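Local coordinates for alpha-glucosidase (Bacteroides thetaiotaomicron, PDB 5XFM), which probably hydrolyses beta-L-arabinopyranosides and alpha-galactosides, as a calcium-containing bifunctional enzyme of glycoside hydrolase family 97, at residues Ala517-Leu522 and Asp545-Val550; Val569-Gln574 and Trp578-Val583. The protein carries 1 engineered substitution. All coordinates share one frame; numbering follows the deposited sequence.

Contact 1: Ala517-Leu522 and Asp545-Val550; sequences ATTVLL and DFMKRV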
loop_
_atom_site.group_PDB
_atom_site.type_symbol
_atom_site.label_atom_id
_atom_site.label_comp_id
_atom_site.label_asym_id
_atom_site.label_seq_id
_atom_site.Cartn_x
_atom_site.Cartn_y
_atom_site.Cartn_z
ATOM N N ALA A 517 15.037 -2.690 -12.249
ATOM C CA ALA A 517 13.645 -2.601 -12.676
ATOM C C ALA A 517 12.713 -2.464 -11.481
ATOM O O ALA A 517 11.681 -1.794 -11.549
ATOM C CB ALA A 517 13.263 -3.825 -13.500
ATOM N N THR A 518 13.087 -3.117 -10.388
ATOM C CA THR A 518 12.293 -3.100 -9.167
ATOM C C THR A 518 12.231 -1.702 -8.516
ATOM O O THR A 518 11.288 -1.389 -7.789
ATOM C CB THR A 518 12.864 -4.156 -8.176
ATOM O OG1 THR A 518 12.252 -5.427 -8.433
ATOM C CG2 THR A 518 12.638 -3.782 -6.722
ATOM N N THR A 519 13.201 -0.841 -8.812
ATOM C CA THR A 519 13.149 0.532 -8.305
ATOM C C THR A 519 12.054 1.344 -8.999
ATOM O O THR A 519 11.573 2.353 -8.475
ATOM C CB THR A 519 14.515 1.256 -8.455
ATOM O OG1 THR A 519 14.817 1.468 -9.842
ATOM C CG2 THR A 519 15.627 0.435 -7.800
ATOM N N VAL A 520 11.655 0.894 -10.181
ATOM C CA VAL A 520 10.585 1.544 -10.911
ATOM C C VAL A 520 9.249 0.850 -10.639
ATOM O O VAL A 520 8.206 1.500 -10.535
ATOM C CB VAL A 520 10.887 1.562 -12.418
ATOM C CG1 VAL A 520 9.741 2.191 -13.181
ATOM C CG2 VAL A 520 12.173 2.329 -12.676
ATOM N N LEU A 521 9.285 -0.473 -10.522
ATOM C CA LEU A 521 8.075 -1.242 -10.265
ATOM C C LEU A 521 7.435 -0.925 -8.913
ATOM O O LEU A 521 6.220 -0.769 -8.827
ATOM C CB LEU A 521 8.373 -2.738 -10.343
ATOM C CG LEU A 521 8.744 -3.242 -11.737
ATOM C CD1 LEU A 521 9.105 -4.721 -11.702
ATOM C CD2 LEU A 521 7.622 -2.976 -12.723
ATOM N N LEU A 522 8.249 -0.826 -7.865
ATOM C CA LEU A 522 7.731 -0.645 -6.507
ATOM C C LEU A 522 7.862 0.810 -6.036
ATOM O O LEU A 522 8.974 1.316 -5.866
ATOM C CB LEU A 522 8.463 -1.588 -5.537
ATOM C CG LEU A 522 8.600 -3.055 -5.974
ATOM C CD1 LEU A 522 9.216 -3.920 -4.878
ATOM C CD2 LEU A 522 7.259 -3.630 -6.415
ATOM N N ASP A 545 25.528 3.466 -11.410
ATOM C CA ASP A 545 25.282 4.692 -12.154
ATOM C C ASP A 545 23.791 4.929 -12.280
ATOM O O ASP A 545 23.321 6.049 -12.083
ATOM C CB ASP A 545 25.932 4.652 -13.541
ATOM C CG ASP A 545 27.429 4.911 -13.494
ATOM O OD1 ASP A 545 27.878 5.644 -12.588
ATOM O OD2 ASP A 545 28.155 4.405 -14.374
ATOM N N PHE A 546 23.047 3.882 -12.622
ATOM C CA PHE A 546 21.597 4.010 -12.666
ATOM C C PHE A 546 21.051 4.429 -11.301
ATOM O O PHE A 546 20.257 5.371 -11.204
ATOM C CB PHE A 546 20.925 2.706 -13.086
ATOM C CG PHE A 546 19.424 2.723 -12.915
ATOM C CD1 PHE A 546 18.611 3.285 -13.888
ATOM C CD2 PHE A 546 18.831 2.221 -11.769
ATOM C CE1 PHE A 546 17.240 3.320 -13.730
ATOM C CE2 PHE A 546 17.459 2.259 -11.606
ATOM C CZ PHE A 546 16.665 2.804 -12.585
ATOM N N MET A 547 21.483 3.727 -10.253
ATOM C CA MET A 547 20.963 3.973 -8.907
ATOM C C MET A 547 21.256 5.401 -8.461
ATOM O O MET A 547 20.549 5.953 -7.619
ATOM C CB MET A 547 21.530 2.970 -7.908
ATOM C CG MET A 547 20.972 1.572 -8.097
ATOM S SD MET A 547 19.170 1.571 -8.083
ATOM C CE MET A 547 18.831 2.085 -6.404
ATOM N N LYS A 548 22.305 5.994 -9.020
ATOM C CA LYS A 548 22.585 7.399 -8.756
ATOM C C LYS A 548 21.510 8.345 -9.325
ATOM O O LYS A 548 21.327 9.452 -8.817
ATOM C CB LYS A 548 23.962 7.774 -9.301
ATOM C CG LYS A 548 25.101 7.425 -8.351
ATOM C CD LYS A 548 26.434 7.359 -9.077
ATOM C CE LYS A 548 27.593 7.698 -8.143
ATOM N NZ LYS A 548 28.536 6.560 -7.956
ATOM N N ARG A 549 20.803 7.920 -10.370
ATOM C CA ARG A 549 19.818 8.787 -11.027
ATOM C C ARG A 549 18.371 8.383 -10.777
ATOM O O ARG A 549 17.455 9.013 -11.308
ATOM C CB ARG A 549 20.053 8.821 -12.540
ATOM C CG ARG A 549 21.464 9.196 -12.957
ATOM C CD ARG A 549 21.549 9.467 -14.454
ATOM N NE ARG A 549 22.683 8.775 -15.066
ATOM C CZ ARG A 549 22.581 7.917 -16.081
ATOM N NH1 ARG A 549 21.395 7.647 -16.617
ATOM N NH2 ARG A 549 23.670 7.331 -16.566
ATOM N N VAL A 550 18.159 7.342 -9.978
ATOM C CA VAL A 550 16.807 6.827 -9.758
ATOM C C VAL A 550 15.856 7.848 -9.105
ATOM O O VAL A 550 16.201 8.514 -8.126
ATOM C CB VAL A 550 16.852 5.515 -8.906
ATOM C CG1 VAL A 550 17.284 5.786 -7.472
ATOM C CG2 VAL A 550 15.513 4.794 -8.948
#
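Thr519 carries this contact, meeting Phe546, Met547 and Val550 where two helices of the glycoside hydrolase 97 catalytic domain, a TIM-barrel family, pack through a few side chains. The small buried area, 166 Å² with both sides summed, and the 7.4 Å between Thr519 CA and Val550 CA, the nearest pair of CA atoms, show that side chains bridge the two backbones. Along 517-522, Ala517 comes first; its carbonyl oxygen accepts from both Val520 N and Leu521 N in the last turn of helix 512-521. At Thr519 the hydroxyl sits between the backbone N and the carbonyl carbon (chi1 68°), where OG1 hydrogen-bonds to Leu516 O, three residues back. With that polar need met inside its own helix, OG1 lies in the plane of the Phe546 ring, at its edge, 3.3 Å from Phe546 CE2. The methyl branch turns to the sulfur: Thr519 CG2 is 3.7 Å from Met547 SD, which the bends at chi2 and chi3 bring across. The side chains of Val520 and Leu521 touch Ala581 of strand 577-584, and Leu522 is the first residue to leave helical geometry. Outside the two segments, Tyr607 and Phe546 pair edge-to-face. Val550 completes the grip on the threonine, its CG2 lying 3.5 Å from Thr519 OG1 and 3.7 Å from Thr519 CB.

Contact 2: Val569-Gln574 and Trp578-Val583; sequences VLARRQ and WYLAAV
Arg573 lies across Trp578 near the turn of a hairpin, its CB 3.4 Å from the centroid of the indole six-membered ring and only 6° off the ring normal, a CH-pi contact. From CB the arginine runs on in an extended chain, which lays CG and CD along the indole until CD is 3.5 Å from Trp578 NE1; beyond it, NE forms a salt bridge with Glu556 and NH1 bonds to Gly575 O. Ala571 CB packs 3.7 Å from Trp578 CE3. Replacing the tryptophan with an alanine would probably strip the aliphatic part of Arg573 of its flat support and open a gap beside Ala571 CB.

This tight stack is partly exposed, whereas the other end is buried but sparser, with small apolar groups: Val569 CG2 meets Ala582 CB at 3.6 Å, and Val569 CG1 is 4.1 Å from Leu580 CD2. Reciprocal backbone bonds join Leu570 to Ala581, with Ala581 N to Leu570 O nearly straight (174°), and Arg572 to Tyr579, whose ring turns its edge to Arg572 O. The strand axes run antiparallel at 159°, 4.6 Å apart at closest approach, as in a twisted antiparallel beta hairpin, here within the family's C-terminal all-beta domain.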
loop_
_atom_site.group_PDB
_atom_site.type_symbol
_atom_site.label_atom_id
_atom_site.label_comp_id
_atom_site.label_asym_id
_atom_site.label_seq_id
_atom_site.Cartn_x
_atom_site.Cartn_y
_atom_site.Cartn_z
ATOM N N VAL A 569 4.899 -5.477 -16.556
ATOM C CA VAL A 569 5.462 -4.444 -17.420
ATOM C C VAL A 569 4.719 -3.127 -17.241
ATOM O O VAL A 569 3.543 -3.020 -17.624
ATOM C CB VAL A 569 5.378 -4.832 -18.919
ATOM C CG1 VAL A 569 6.195 -3.873 -19.766
ATOM C CG2 VAL A 569 5.824 -6.271 -19.140
ATOM N N LEU A 570 5.385 -2.134 -16.652
ATOM C CA LEU A 570 4.754 -0.825 -16.482
ATOM C C LEU A 570 5.705 0.336 -16.767
ATOM O O LEU A 570 6.924 0.217 -16.608
ATOM C CB LEU A 570 4.139 -0.678 -15.085
ATOM C CG LEU A 570 4.922 -0.757 -13.782
ATOM C CD1 LEU A 570 5.580 0.573 -13.403
ATOM C CD2 LEU A 570 3.966 -1.203 -12.697
ATOM N N ALA A 571 5.126 1.453 -17.202
ATOM C CA ALA A 571 5.880 2.671 -17.450
ATOM C C ALA A 571 5.454 3.787 -16.507
ATOM O O ALA A 571 4.261 4.010 -16.284
ATOM C CB ALA A 571 5.719 3.112 -18.894
ATOM N N ARG A 572 6.449 4.479 -15.958
ATOM C CA ARG A 572 6.241 5.607 -15.058
ATOM C C ARG A 572 6.990 6.834 -15.567
ATOM O O ARG A 572 8.126 6.731 -16.031
ATOM C CB ARG A 572 6.699 5.263 -13.636
ATOM C CG ARG A 572 5.755 4.353 -12.876
ATOM C CD ARG A 572 6.259 4.048 -11.466
ATOM N NE ARG A 572 5.140 3.862 -10.545
ATOM C CZ ARG A 572 4.812 2.710 -9.970
ATOM N NH1 ARG A 572 5.505 1.613 -10.223
ATOM N NH2 ARG A 572 3.771 2.654 -9.153
ATOM N N ARG A 573 6.342 7.989 -15.481
ATOM C CA ARG A 573 6.912 9.235 -15.972
ATOM C C ARG A 573 7.314 10.160 -14.834
ATOM O O ARG A 573 6.591 10.283 -13.843
ATOM C CB ARG A 573 5.918 9.954 -16.896
ATOM C CG ARG A 573 6.390 11.321 -17.386
ATOM C CD ARG A 573 5.433 11.919 -18.410
ATOM N NE ARG A 573 4.113 12.211 -17.857
ATOM C CZ ARG A 573 3.801 13.331 -17.211
ATOM N NH1 ARG A 573 4.712 14.282 -17.049
ATOM N NH2 ARG A 573 2.573 13.512 -16.740
ATOM N N GLN A 574 8.495 10.766 -14.953
ATOM C CA GLN A 574 8.855 11.886 -14.088
ATOM C C GLN A 574 9.279 13.059 -14.954
ATOM O O GLN A 574 10.260 12.967 -15.705
ATOM C CB GLN A 574 9.986 11.564 -13.122
ATOM C CG GLN A 574 10.378 12.814 -12.331
ATOM C CD GLN A 574 11.533 12.584 -11.395
ATOM O OE1 GLN A 574 12.672 12.443 -11.836
ATOM N NE2 GLN A 574 11.250 12.517 -10.094
ATOM N N TRP A 578 10.474 9.195 -19.423
ATOM C CA TRP A 578 9.738 7.946 -19.252
ATOM C C TRP A 578 10.653 6.779 -18.904
ATOM O O TRP A 578 11.730 6.603 -19.497
ATOM C CB TRP A 578 8.929 7.602 -20.509
ATOM C CG TRP A 578 7.575 8.260 -20.566
ATOM C CD1 TRP A 578 7.231 9.374 -21.275
ATOM C CD2 TRP A 578 6.384 7.839 -19.881
ATOM N NE1 TRP A 578 5.902 9.674 -21.074
ATOM C CE2 TRP A 578 5.362 8.747 -20.222
ATOM C CE3 TRP A 578 6.088 6.785 -19.011
ATOM C CZ2 TRP A 578 4.065 8.630 -19.727
ATOM C CZ3 TRP A 578 4.803 6.674 -18.519
ATOM C CH2 TRP A 578 3.806 7.589 -18.880
ATOM N N TYR A 579 10.205 6.005 -17.916
ATOM C CA TYR A 579 10.880 4.800 -17.454
ATOM C C TYR A 579 9.975 3.579 -17.630
ATOM O O TYR A 579 8.948 3.468 -16.965
ATOM C CB TYR A 579 11.268 4.924 -15.976
ATOM C CG TYR A 579 12.195 6.070 -15.614
ATOM C CD1 TYR A 579 11.736 7.381 -15.564
ATOM C CD2 TYR A 579 13.521 5.829 -15.267
ATOM C CE1 TYR A 579 12.581 8.425 -15.212
ATOM C CE2 TYR A 579 14.371 6.863 -14.915
ATOM C CZ TYR A 579 13.896 8.157 -14.890
ATOM O OH TYR A 579 14.739 9.183 -14.539
ATOM N N LEU A 580 10.348 2.656 -18.508
ATOM C CA LEU A 580 9.624 1.396 -18.608
ATOM C C LEU A 580 10.400 0.292 -17.894
ATOM O O LEU A 580 11.604 0.135 -18.082
ATOM C CB LEU A 580 9.366 1.011 -20.066
ATOM C CG LEU A 580 8.521 -0.259 -20.208
ATOM C CD1 LEU A 580 7.410 -0.055 -21.207
ATOM C CD2 LEU A 580 9.381 -1.443 -20.609
ATOM N N ALA A 581 9.702 -0.462 -17.058
ATOM C CA ALA A 581 10.327 -1.539 -16.314
ATOM C C ALA A 581 9.504 -2.806 -16.455
ATOM O O ALA A 581 8.266 -2.769 -16.406
ATOM C CB ALA A 581 10.485 -1.160 -14.853
ATOM N N ALA A 582 10.195 -3.922 -16.661
ATOM C CA ALA A 582 9.517 -5.206 -16.770
ATOM C C ALA A 582 10.313 -6.302 -16.091
ATOM O O ALA A 582 11.541 -6.300 -16.148
ATOM C CB ALA A 582 9.268 -5.558 -18.231
ATOM N N VAL A 583 9.622 -7.223 -15.422
ATOM C CA VAL A 583 10.285 -8.422 -14.907
ATOM C C VAL A 583 9.461 -9.684 -15.146
ATOM O O VAL A 583 8.224 -9.631 -15.317
ATOM C CB VAL A 583 10.592 -8.338 -13.389
ATOM C CG1 VAL A 583 11.537 -7.181 -13.072
ATOM C CG2 VAL A 583 9.303 -8.253 -12.582
#

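How the contacts relate
Both contacts are buried, but contact 2 grades into a partly exposed end at Arg573 and Trp578, whereas all four touching residues of contact 1 are enclosed. Contact 1 joins helices of the catalytic domain without a hydrogen bond between its segments; contact 2 joins neighbouring strands of the C-terminal domain chiefly through backbone bonds, and buries 575 Å² against 166 Å². Their centres are about 10 Å apart, and helix 512-521 lies against the hairpin. Arg572 NH1 probably hydrogen-bonds to Val520 O at 2.7 Å and to Leu521 O at 2.9 Å, fastening the helix's C-terminal end to the sheet, while Leu521 CD1 packs on Val583 CG2 at 3.6 Å.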